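Long-range contacts in probable oxidoreductase (Mycobacterium abscessus, PDB 4EYE), which probably works as an oxidoreductase of the quinone oxidoreductase branch of the medium-chain dehydrogenase/reductase superfamily: residues I84-G88 with A137-N143; I125-P129 with Q298-E302; M147-A152 with I179-M183; A176-A180 with M309-V313. All blocks are in the same frame, centred on the assembly; numbering follows the deposited sequence.

Contact 1 of 4, residues I84-G88 with A137-N143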
loop_
_atom_site.group_PDB
_atom_site.type_symbol
_atom_site.label_atom_id
_atom_site.label_comp_id
_atom_site.label_asym_id
_atom_site.label_seq_id
_atom_site.Cartn_x
_atom_site.Cartn_y
_atom_site.Cartn_z
ATOM N N ILE A 84 -6.827 6.974 -4.010
ATOM C CA ILE A 84 -6.177 6.360 -5.134
ATOM C C ILE A 84 -6.677 4.952 -5.404
ATOM O O ILE A 84 -6.616 4.509 -6.532
ATOM C CB ILE A 84 -4.662 6.305 -4.932
ATOM C CG1 ILE A 84 -4.057 7.723 -4.971
ATOM C CG2 ILE A 84 -4.058 5.303 -5.912
ATOM C CD1 ILE A 84 -2.514 7.727 -4.800
ATOM N N GLU A 85 -7.128 4.253 -4.393
ATOM C CA GLU A 85 -7.354 2.804 -4.455
ATOM C C GLU A 85 -8.813 2.510 -4.198
ATOM O O GLU A 85 -9.319 2.937 -3.165
ATOM C CB GLU A 85 -6.647 2.121 -3.273
ATOM C CG GLU A 85 -5.192 2.194 -3.185
ATOM C CD GLU A 85 -4.719 1.633 -1.860
ATOM O OE1 GLU A 85 -5.050 2.277 -0.800
ATOM O OE2 GLU A 85 -4.033 0.593 -1.893
ATOM N N THR A 86 -9.445 1.743 -5.084
ATOM C CA THR A 86 -10.851 1.270 -4.898
ATOM C C THR A 86 -11.023 -0.175 -5.296
ATOM O O THR A 86 -10.251 -0.718 -6.128
ATOM C CB THR A 86 -11.880 2.115 -5.690
ATOM O OG1 THR A 86 -11.563 2.153 -7.089
ATOM C CG2 THR A 86 -11.941 3.592 -5.126
ATOM N N ALA A 87 -12.045 -0.805 -4.719
ATOM C CA ALA A 87 -12.489 -2.087 -5.132
ATOM C C ALA A 87 -14.017 -2.097 -5.070
ATOM O O ALA A 87 -14.630 -1.491 -4.173
ATOM C CB ALA A 87 -11.884 -3.192 -4.258
ATOM N N GLY A 88 -14.632 -2.756 -6.046
ATOM C CA GLY A 88 -16.082 -2.842 -6.097
ATOM C C GLY A 88 -16.566 -3.634 -7.313
ATOM O O GLY A 88 -15.956 -4.646 -7.655
ATOM N N ALA A 137 -9.270 -6.898 -1.001
ATOM C CA ALA A 137 -8.869 -6.639 -2.383
ATOM C C ALA A 137 -8.314 -5.223 -2.531
ATOM O O ALA A 137 -7.224 -5.004 -3.090
ATOM C CB ALA A 137 -10.024 -6.833 -3.349
ATOM N N VAL A 138 -9.023 -4.240 -1.979
ATOM C CA VAL A 138 -8.477 -2.842 -2.103
ATOM C C VAL A 138 -7.133 -2.739 -1.419
ATOM O O VAL A 138 -6.213 -2.002 -1.882
ATOM C CB VAL A 138 -9.495 -1.720 -1.693
ATOM C CG1 VAL A 138 -9.525 -1.545 -0.161
ATOM C CG2 VAL A 138 -9.167 -0.392 -2.426
ATOM N N ALA A 139 -6.955 -3.503 -0.339
ATOM C CA ALA A 139 -5.740 -3.452 0.417
ATOM C C ALA A 139 -4.515 -3.884 -0.414
ATOM O O ALA A 139 -3.428 -3.376 -0.201
ATOM C CB ALA A 139 -5.843 -4.307 1.679
ATOM N N LEU A 140 -4.723 -4.810 -1.346
ATOM C CA LEU A 140 -3.705 -5.237 -2.293
ATOM C C LEU A 140 -3.170 -4.106 -3.161
ATOM O O LEU A 140 -2.020 -4.130 -3.569
ATOM C CB LEU A 140 -4.232 -6.303 -3.270
ATOM C CG LEU A 140 -4.460 -7.738 -2.858
ATOM C CD1 LEU A 140 -4.967 -8.582 -4.051
ATOM C CD2 LEU A 140 -3.216 -8.383 -2.216
ATOM N N ILE A 141 -3.979 -3.095 -3.457
ATOM C CA ILE A 141 -3.697 -2.239 -4.611
ATOM C C ILE A 141 -2.391 -1.447 -4.606
ATOM O O ILE A 141 -1.535 -1.696 -5.444
ATOM C CB ILE A 141 -4.880 -1.326 -4.974
ATOM C CG1 ILE A 141 -6.083 -2.164 -5.356
ATOM C CG2 ILE A 141 -4.504 -0.402 -6.128
ATOM C CD1 ILE A 141 -7.373 -1.381 -5.530
ATOM N N ALA A 142 -2.235 -0.480 -3.715
ATOM C CA ALA A 142 -0.960 0.256 -3.622
ATOM C C ALA A 142 0.076 -0.583 -2.889
ATOM O O ALA A 142 1.178 -0.823 -3.449
ATOM C CB ALA A 142 -1.113 1.617 -2.958
ATOM N N ASN A 143 -0.261 -1.070 -1.701
ATOM C CA ASN A 143 0.769 -1.644 -0.861
ATOM C C ASN A 143 1.387 -2.984 -1.330
ATOM O O ASN A 143 2.611 -3.175 -1.241
ATOM C CB ASN A 143 0.332 -1.757 0.615
ATOM C CG ASN A 143 -0.044 -0.394 1.239
ATOM O OD1 ASN A 143 0.335 0.641 0.720
ATOM N ND2 ASN A 143 -0.815 -0.413 2.356
#
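Glu85, at the start of strand 85-92, reaches the backbone of Ala142 in segment 137-143 and accepts a hydrogen bond from it. The distance from Ala142 N to Glu85 OE2 is 2.8 Å and the bond is nearly straight (163°), the N-H meeting the anti side of the carboxylate 22° out of its plane. The other carboxylate oxygen, OE1, forms a salt bridge with Lys337, so both oxygens have a partner. On its way there the extended chain runs past Ile141 in the opposite direction, with Glu85 CG 4.0 Å from Ile141 CB. At Thr86 the CB points away from segment 137-143, and it is the backbone that faces Ile141 and Val138. Val138 CG2 closes on the Glu85-Thr86 peptide, 3.4 Å from Thr86 N. With CG1 of Val138 in the crowded position between N and carbonyl carbon (chi1 81°), it is CG2 that is turned onto the strand. Ala87 completes the row, its CB lying 3.8 Å from Val138 CB and 4.2 Å from Ala137 CB. Segment 137-143 thus packs on strand 85-92 in the GroES-like domain, and it also touches Met106 of strand 104-108, through Ala137 and Ile141, and Val339 of strand 337-341, through Val138.

Contact 2 of 4, residues I125-P129 with Q298-E302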
loop_
_atom_site.group_PDB
_atom_site.type_symbol
_atom_site.label_atom_id
_atom_site.label_comp_id
_atom_site.label_asym_id
_atom_site.label_seq_id
_atom_site.Cartn_x
_atom_site.Cartn_y
_atom_site.Cartn_z
ATOM N N ILE A 125 -7.587 -1.183 -14.268
ATOM C CA ILE A 125 -8.558 -2.107 -13.687
ATOM C C ILE A 125 -7.881 -3.465 -13.580
ATOM O O ILE A 125 -7.220 -3.879 -14.515
ATOM C CB ILE A 125 -9.814 -2.236 -14.583
ATOM C CG1 ILE A 125 -10.655 -0.957 -14.527
ATOM C CG2 ILE A 125 -10.651 -3.451 -14.168
ATOM C CD1 ILE A 125 -11.314 -0.725 -13.142
ATOM N N LEU A 126 -8.055 -4.142 -12.439
ATOM C CA LEU A 126 -7.566 -5.499 -12.238
ATOM C C LEU A 126 -8.690 -6.378 -11.657
ATOM O O LEU A 126 -9.521 -5.902 -10.860
ATOM C CB LEU A 126 -6.335 -5.521 -11.345
ATOM C CG LEU A 126 -5.041 -4.774 -11.857
ATOM C CD1 LEU A 126 -4.112 -4.462 -10.704
ATOM C CD2 LEU A 126 -4.228 -5.457 -12.943
ATOM N N PRO A 127 -8.728 -7.666 -12.064
ATOM C CA PRO A 127 -9.689 -8.586 -11.509
ATOM C C PRO A 127 -9.422 -8.916 -10.040
ATOM O O PRO A 127 -8.315 -9.282 -9.661
ATOM C CB PRO A 127 -9.571 -9.849 -12.408
ATOM C CG PRO A 127 -8.193 -9.770 -12.997
ATOM C CD PRO A 127 -7.833 -8.294 -13.061
ATOM N N THR A 128 -10.477 -8.802 -9.217
ATOM C CA THR A 128 -10.374 -9.058 -7.793
ATOM C C THR A 128 -10.204 -10.563 -7.512
ATOM O O THR A 128 -11.012 -11.350 -7.964
ATOM C CB THR A 128 -11.664 -8.598 -7.063
ATOM O OG1 THR A 128 -11.821 -7.177 -7.236
ATOM C CG2 THR A 128 -11.587 -9.013 -5.552
ATOM N N PRO A 129 -9.171 -10.967 -6.730
ATOM C CA PRO A 129 -9.016 -12.414 -6.468
ATOM C C PRO A 129 -10.265 -12.983 -5.801
ATOM O O PRO A 129 -10.829 -12.351 -4.883
ATOM C CB PRO A 129 -7.820 -12.464 -5.542
ATOM C CG PRO A 129 -7.000 -11.266 -5.936
ATOM C CD PRO A 129 -7.987 -10.206 -6.284
ATOM N N GLN A 298 0.125 -8.772 -10.549
ATOM C CA GLN A 298 -1.224 -9.293 -10.242
ATOM C C GLN A 298 -1.236 -10.843 -10.199
ATOM O O GLN A 298 -1.795 -11.423 -9.281
ATOM C CB GLN A 298 -2.245 -8.817 -11.283
ATOM C CG GLN A 298 -3.672 -9.250 -11.002
ATOM C CD GLN A 298 -4.305 -8.559 -9.805
ATOM O OE1 GLN A 298 -3.732 -7.665 -9.202
ATOM N NE2 GLN A 298 -5.547 -8.945 -9.488
ATOM N N ALA A 299 -0.586 -11.472 -11.166
ATOM C CA ALA A 299 -0.473 -12.931 -11.202
ATOM C C ALA A 299 0.250 -13.470 -9.943
ATOM O O ALA A 299 -0.204 -14.428 -9.329
ATOM C CB ALA A 299 0.177 -13.420 -12.505
ATOM N N GLY A 300 1.352 -12.820 -9.558
ATOM C CA GLY A 300 2.106 -13.179 -8.358
ATOM C C GLY A 300 1.267 -13.055 -7.106
ATOM O O GLY A 300 1.272 -13.948 -6.223
ATOM N N LEU A 301 0.499 -11.982 -7.028
ATOM C CA LEU A 301 -0.355 -11.746 -5.847
ATOM C C LEU A 301 -1.547 -12.709 -5.803
ATOM O O LEU A 301 -1.910 -13.190 -4.722
ATOM C CB LEU A 301 -0.812 -10.291 -5.755
ATOM C CG LEU A 301 0.293 -9.293 -5.430
ATOM C CD1 LEU A 301 -0.283 -7.874 -5.627
ATOM C CD2 LEU A 301 0.937 -9.481 -4.026
ATOM N N GLU A 302 -2.131 -12.981 -6.953
ATOM C CA GLU A 302 -3.208 -13.965 -7.057
ATOM C C GLU A 302 -2.752 -15.367 -6.542
ATOM O O GLU A 302 -3.517 -16.052 -5.915
ATOM C CB GLU A 302 -3.703 -14.108 -8.508
ATOM C CG GLU A 302 -4.493 -12.907 -9.012
ATOM C CD GLU A 302 -4.789 -12.931 -10.514
ATOM O OE1 GLU A 302 -4.148 -13.659 -11.301
ATOM O OE2 GLU A 302 -5.699 -12.184 -10.922
HETATM O O HOH W 1 -7.918 -12.068 -9.596
#
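Leu126 and Gln298 meet where the sheet of the GroES-like domain comes up to helix 293-306, which lies beyond the last strand of the Rossmann-type sheet, an interdomain junction of the medium-chain dehydrogenase/reductase fold. Strand 125-127 and helix 298-302 run in roughly the same direction (31°), with axes 10.4 Å apart, so side chains have to span the gap. The tight part is the amide of Gln298. Leu126 lies alongside it: its CD1 is 3.6 Å from Gln298 OE1, and its CB is 4.0 Å from Gln298 CD. The glutamine chain leaves the helix with CG anti to its own N and then bends at chi2 (70°), which swings the amide in against the strand. OE1 also takes a weak hydrogen bond from His145, while Gln298 NE2 lies 2.8 Å from Pro127 O at an angle too poor for a hydrogen bond. The buried Pro129 ring adds a longer contact, its CG 4.3 Å from Glu302 CG. On the solvent side the exposed Pro127 and Glu302 cross their side chains at about a right angle, with Pro127 CG 4.0 Å from Glu302 OE2. Here an ordered water joins strand to helix, its oxygen 2.8 Å from Pro127 O and 2.6 Å from Glu302 OE2, donating to both.

Contact 3 of 4, residues M147-A152 with I179-M183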
loop_
_atom_site.group_PDB
_atom_site.type_symbol
_atom_site.label_atom_id
_atom_site.label_comp_id
_atom_site.label_asym_id
_atom_site.label_seq_id
_atom_site.Cartn_x
_atom_site.Cartn_y
_atom_site.Cartn_z
ATOM N N MET A 147 5.170 -3.808 -3.008
ATOM C CA MET A 147 6.065 -4.731 -2.338
ATOM C C MET A 147 6.371 -5.980 -3.170
ATOM O O MET A 147 7.502 -6.441 -3.126
ATOM C CB MET A 147 5.616 -5.051 -0.899
ATOM C CG MET A 147 5.807 -3.889 0.112
ATOM S SD MET A 147 7.489 -3.153 0.085
ATOM C CE MET A 147 8.517 -4.614 0.251
ATOM N N TYR A 148 5.438 -6.443 -4.011
ATOM C CA TYR A 148 5.744 -7.531 -4.960
ATOM C C TYR A 148 6.853 -7.069 -5.914
ATOM O O TYR A 148 7.864 -7.753 -6.085
ATOM C CB TYR A 148 4.536 -7.995 -5.770
ATOM C CG TYR A 148 4.798 -9.315 -6.454
ATOM C CD1 TYR A 148 4.441 -10.513 -5.838
ATOM C CD2 TYR A 148 5.434 -9.371 -7.669
ATOM C CE1 TYR A 148 4.710 -11.735 -6.418
ATOM C CE2 TYR A 148 5.724 -10.593 -8.267
ATOM C CZ TYR A 148 5.324 -11.774 -7.626
ATOM O OH TYR A 148 5.594 -12.971 -8.206
ATOM N N PHE A 149 6.631 -5.928 -6.546
ATOM C CA PHE A 149 7.642 -5.274 -7.362
ATOM C C PHE A 149 8.979 -5.076 -6.644
ATOM O O PHE A 149 10.012 -5.423 -7.188
ATOM C CB PHE A 149 7.093 -3.926 -7.810
ATOM C CG PHE A 149 8.115 -3.005 -8.413
ATOM C CD1 PHE A 149 8.672 -3.273 -9.674
ATOM C CD2 PHE A 149 8.448 -1.832 -7.778
ATOM C CE1 PHE A 149 9.562 -2.386 -10.258
ATOM C CE2 PHE A 149 9.360 -0.937 -8.359
ATOM C CZ PHE A 149 9.904 -1.212 -9.597
ATOM N N ALA A 150 8.950 -4.529 -5.427
ATOM C CA ALA A 150 10.177 -4.310 -4.649
ATOM C C ALA A 150 10.957 -5.592 -4.464
ATOM O O ALA A 150 12.195 -5.622 -4.601
ATOM C CB ALA A 150 9.868 -3.723 -3.242
ATOM N N TYR A 151 10.247 -6.635 -4.073
ATOM C CA TYR A 151 10.886 -7.935 -3.841
ATOM C C TYR A 151 11.289 -8.688 -5.107
ATOM O O TYR A 151 12.455 -9.143 -5.262
ATOM C CB TYR A 151 9.949 -8.812 -3.029
ATOM C CG TYR A 151 9.848 -8.464 -1.565
ATOM C CD1 TYR A 151 10.919 -7.971 -0.859
ATOM C CD2 TYR A 151 8.657 -8.692 -0.871
ATOM C CE1 TYR A 151 10.823 -7.713 0.509
ATOM C CE2 TYR A 151 8.547 -8.405 0.465
ATOM C CZ TYR A 151 9.602 -7.934 1.166
ATOM O OH TYR A 151 9.448 -7.723 2.542
ATOM N N ALA A 152 10.373 -8.786 -6.049
ATOM C CA ALA A 152 10.598 -9.630 -7.218
ATOM C C ALA A 152 11.502 -8.958 -8.225
ATOM O O ALA A 152 12.380 -9.612 -8.773
ATOM C CB ALA A 152 9.285 -9.988 -7.852
ATOM N N ILE A 179 4.167 -10.709 2.093
ATOM C CA ILE A 179 4.760 -11.111 0.841
ATOM C C ILE A 179 6.126 -11.827 1.021
ATOM O O ILE A 179 6.410 -12.796 0.324
ATOM C CB ILE A 179 4.882 -9.967 -0.159
ATOM C CG1 ILE A 179 3.472 -9.456 -0.526
ATOM C CG2 ILE A 179 5.666 -10.446 -1.411
ATOM C CD1 ILE A 179 3.402 -8.194 -1.351
ATOM N N ALA A 180 6.962 -11.316 1.905
ATOM C CA ALA A 180 8.261 -11.947 2.189
ATOM C C ALA A 180 8.043 -13.384 2.717
ATOM O O ALA A 180 8.704 -14.332 2.262
ATOM C CB ALA A 180 9.050 -11.116 3.202
ATOM N N LYS A 181 7.095 -13.545 3.630
ATOM C CA LYS A 181 6.785 -14.880 4.189
ATOM C C LYS A 181 6.257 -15.759 3.073
ATOM O O LYS A 181 6.670 -16.905 2.924
ATOM C CB LYS A 181 5.775 -14.800 5.335
ATOM C CG LYS A 181 6.289 -14.176 6.611
ATOM C CD LYS A 181 7.554 -14.830 7.160
ATOM C CE LYS A 181 7.362 -16.270 7.628
ATOM N NZ LYS A 181 8.721 -16.901 7.776
ATOM N N GLY A 182 5.402 -15.172 2.237
ATOM C CA GLY A 182 4.872 -15.861 1.080
ATOM C C GLY A 182 5.950 -16.340 0.124
ATOM O O GLY A 182 5.785 -17.369 -0.507
ATOM N N MET A 183 7.040 -15.574 0.012
ATOM C CA MET A 183 8.141 -15.936 -0.869
ATOM C C MET A 183 9.209 -16.823 -0.205
ATOM O O MET A 183 10.288 -17.016 -0.756
ATOM C CB MET A 183 8.794 -14.685 -1.446
ATOM C CG MET A 183 7.906 -13.947 -2.426
ATOM S SD MET A 183 8.661 -12.419 -2.983
ATOM C CE MET A 183 7.595 -12.054 -4.364
#
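Segment 147-152 of helix 143-154, which widens into a pi-type turn at 150-152, lies beside the last turn of helix 171-182, with the CA atoms of Tyr148 and Ile179 6.9 Å apart and Met183 just leaving helical geometry. Ile179 fits between residues a helical turn apart. Its CD1 rests on Met147 CB at 3.9 Å and on the backbone N of Tyr148, while its CG2 branch points in plane at the edge of the Tyr151 ring, 3.5 Å from Tyr151 CD2. Farther along that ring, Ala180 CB packs against the hydroxyl end, 3.8 Å from Tyr151 CZ. One face of the ring is covered from within its own helix by the terminal methyl of Met147, whose bent chain brings CE 3.6 Å above the ring plane, offset toward the rim. The hydroxyl itself hydrogen-bonds to Ala176 O, which fixes the far end of the ring on the neighbouring helix. Met183 makes the last bridge. Its chain stays extended past CG (chi2 176°), so that the sulfur passes Tyr151 obliquely in a Met-aromatic contact, 5.2 Å from the ring centroid, and the methyl reaches Tyr148. There CE makes a CH-pi contact over the ring face, 4.0 Å from the centroid and 28° off the normal. This helix pair belongs to the Rossmann-type domain: Met230 and Val232 of the parallel strand 228-233 pack against Tyr151, and helix 293-306 also packs here, with Thr297 and Leu301 on Tyr148.

Contact 4 of 4, residues A176-A180 with M309-V313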
loop_
_atom_site.group_PDB
_atom_site.type_symbol
_atom_site.label_atom_id
_atom_site.label_comp_id
_atom_site.label_asym_id
_atom_site.label_seq_id
_atom_site.Cartn_x
_atom_site.Cartn_y
_atom_site.Cartn_z
ATOM N N ALA A 176 4.842 -5.957 3.292
ATOM C CA ALA A 176 6.277 -6.369 3.199
ATOM C C ALA A 176 6.507 -7.666 3.989
ATOM O O ALA A 176 7.191 -8.574 3.502
ATOM C CB ALA A 176 7.168 -5.239 3.719
ATOM N N ILE A 177 5.822 -7.798 5.131
ATOM C CA ILE A 177 5.871 -9.021 5.914
ATOM C C ILE A 177 5.201 -10.193 5.176
ATOM O O ILE A 177 5.797 -11.273 5.050
ATOM C CB ILE A 177 5.168 -8.884 7.296
ATOM C CG1 ILE A 177 5.897 -7.844 8.160
ATOM C CG2 ILE A 177 5.190 -10.223 8.078
ATOM C CD1 ILE A 177 5.139 -7.483 9.417
ATOM N N GLN A 178 3.951 -10.007 4.753
ATOM C CA GLN A 178 3.176 -11.139 4.272
ATOM C C GLN A 178 3.749 -11.625 2.947
ATOM O O GLN A 178 3.846 -12.833 2.718
ATOM C CB GLN A 178 1.705 -10.763 4.077
ATOM C CG GLN A 178 0.945 -10.478 5.355
ATOM C CD GLN A 178 -0.537 -10.472 5.092
ATOM O OE1 GLN A 178 -1.029 -9.701 4.233
ATOM N NE2 GLN A 178 -1.254 -11.342 5.754
ATOM N N ILE A 179 4.167 -10.709 2.093
ATOM C CA ILE A 179 4.760 -11.111 0.841
ATOM C C ILE A 179 6.126 -11.827 1.021
ATOM O O ILE A 179 6.410 -12.796 0.324
ATOM C CB ILE A 179 4.882 -9.967 -0.159
ATOM C CG1 ILE A 179 3.472 -9.456 -0.526
ATOM C CG2 ILE A 179 5.666 -10.446 -1.411
ATOM C CD1 ILE A 179 3.402 -8.194 -1.351
ATOM N N ALA A 180 6.962 -11.316 1.905
ATOM C CA ALA A 180 8.261 -11.947 2.189
ATOM C C ALA A 180 8.043 -13.384 2.717
ATOM O O ALA A 180 8.704 -14.332 2.262
ATOM C CB ALA A 180 9.050 -11.116 3.202
ATOM N N MET A 309 -2.626 -16.068 1.563
ATOM C CA MET A 309 -2.381 -14.714 2.056
ATOM C C MET A 309 -3.685 -13.908 2.136
ATOM O O MET A 309 -4.438 -13.824 1.176
ATOM C CB MET A 309 -1.352 -13.980 1.166
ATOM C CG MET A 309 -0.869 -12.655 1.722
ATOM S SD MET A 309 0.365 -11.876 0.658
ATOM C CE MET A 309 -0.614 -11.352 -0.758
ATOM N N ARG A 310 -3.918 -13.284 3.270
ATOM C CA ARG A 310 -5.070 -12.433 3.444
ATOM C C ARG A 310 -4.602 -11.087 4.019
ATOM O O ARG A 310 -4.170 -11.022 5.180
ATOM C CB ARG A 310 -6.100 -13.087 4.411
ATOM C CG ARG A 310 -6.713 -14.378 3.930
ATOM C CD ARG A 310 -7.605 -14.178 2.701
ATOM N NE ARG A 310 -8.153 -15.446 2.268
ATOM C CZ ARG A 310 -7.556 -16.298 1.440
ATOM N NH1 ARG A 310 -6.352 -16.027 0.909
ATOM N NH2 ARG A 310 -8.149 -17.461 1.147
ATOM N N PRO A 311 -4.620 -10.043 3.223
ATOM C CA PRO A 311 -4.281 -8.717 3.741
ATOM C C PRO A 311 -5.111 -8.319 4.945
ATOM O O PRO A 311 -6.355 -8.314 4.864
ATOM C CB PRO A 311 -4.598 -7.788 2.556
ATOM C CG PRO A 311 -4.458 -8.652 1.351
ATOM C CD PRO A 311 -4.985 -9.998 1.785
ATOM N N PRO A 312 -4.454 -8.005 6.077
ATOM C CA PRO A 312 -5.210 -7.534 7.265
ATOM C C PRO A 312 -5.859 -6.172 7.064
ATOM O O PRO A 312 -5.207 -5.238 6.615
ATOM C CB PRO A 312 -4.165 -7.477 8.386
ATOM C CG PRO A 312 -2.943 -8.147 7.858
ATOM C CD PRO A 312 -3.021 -8.185 6.344
ATOM N N VAL A 313 -7.140 -6.090 7.364
ATOM C CA VAL A 313 -7.873 -4.861 7.338
ATOM C C VAL A 313 -8.366 -4.551 8.750
ATOM O O VAL A 313 -9.183 -5.290 9.298
ATOM C CB VAL A 313 -9.079 -4.912 6.376
ATOM C CG1 VAL A 313 -9.787 -3.551 6.392
ATOM C CG2 VAL A 313 -8.598 -5.233 4.951
#
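Gln178 projects from helix 176-180 with its chain extended beyond CG, long enough to put its amide against the backbone of the irregular segment 309-313. Gln178 NE2 donates to Arg310 O at 3.0 Å in a nearly straight bond (165°). The acceptor lies in the amide plane of Gln178, yet the donor stands 59° above the carbonyl plane and therefore off the lone pairs. OE1 is turned to Tyr144, whose hydroxyl hydrogen-bonds to it; the two bonds together fix the rotation of the amide. Proline carbons pack close to the same oxygen, with Gln178 OE1 3.3 Å from Pro312 CD and 3.4 Å from Pro311 CA. Nearer the helix, the chain of Met309 is stretched through chi1 and chi2 (178°), which carries SD to the root of the glutamine, 3.8 Å from Gln178 CB and 4.1 Å from Ile179 CG1; the bend at chi3 turns only the terminal methyl. Arg310, whose CB points away from the helix, bonds through NH1 to Met309 O and Val305 O. The contact lies at the interdomain junction of the medium-chain dehydrogenase/reductase fold, where the chain returns from the Rossmann-type domain to the GroES-like domain.

From the N terminus, contact 1 closes first, folding 137-143 back onto strand 85-92 within the GroES-like domain. Contact 2 opens before that loop is closed, so the two cross, and it ends far along the chain on helix 293-306. Nested inside its long loop, contact 3 pairs the helices 143-154 and 171-182. Contact 4 starts on the latter helix, sharing Ile179 and Ala180 with contact 3, and closes beyond helix 293-306; it therefore crosses contact 2 but follows contact 1 in series. Leu301 touches Ile179 and Met309, while Leu140 meets Pro129, Pro311 and also Met309, where the two groups come together; contacts 2 and 4 span the two domains.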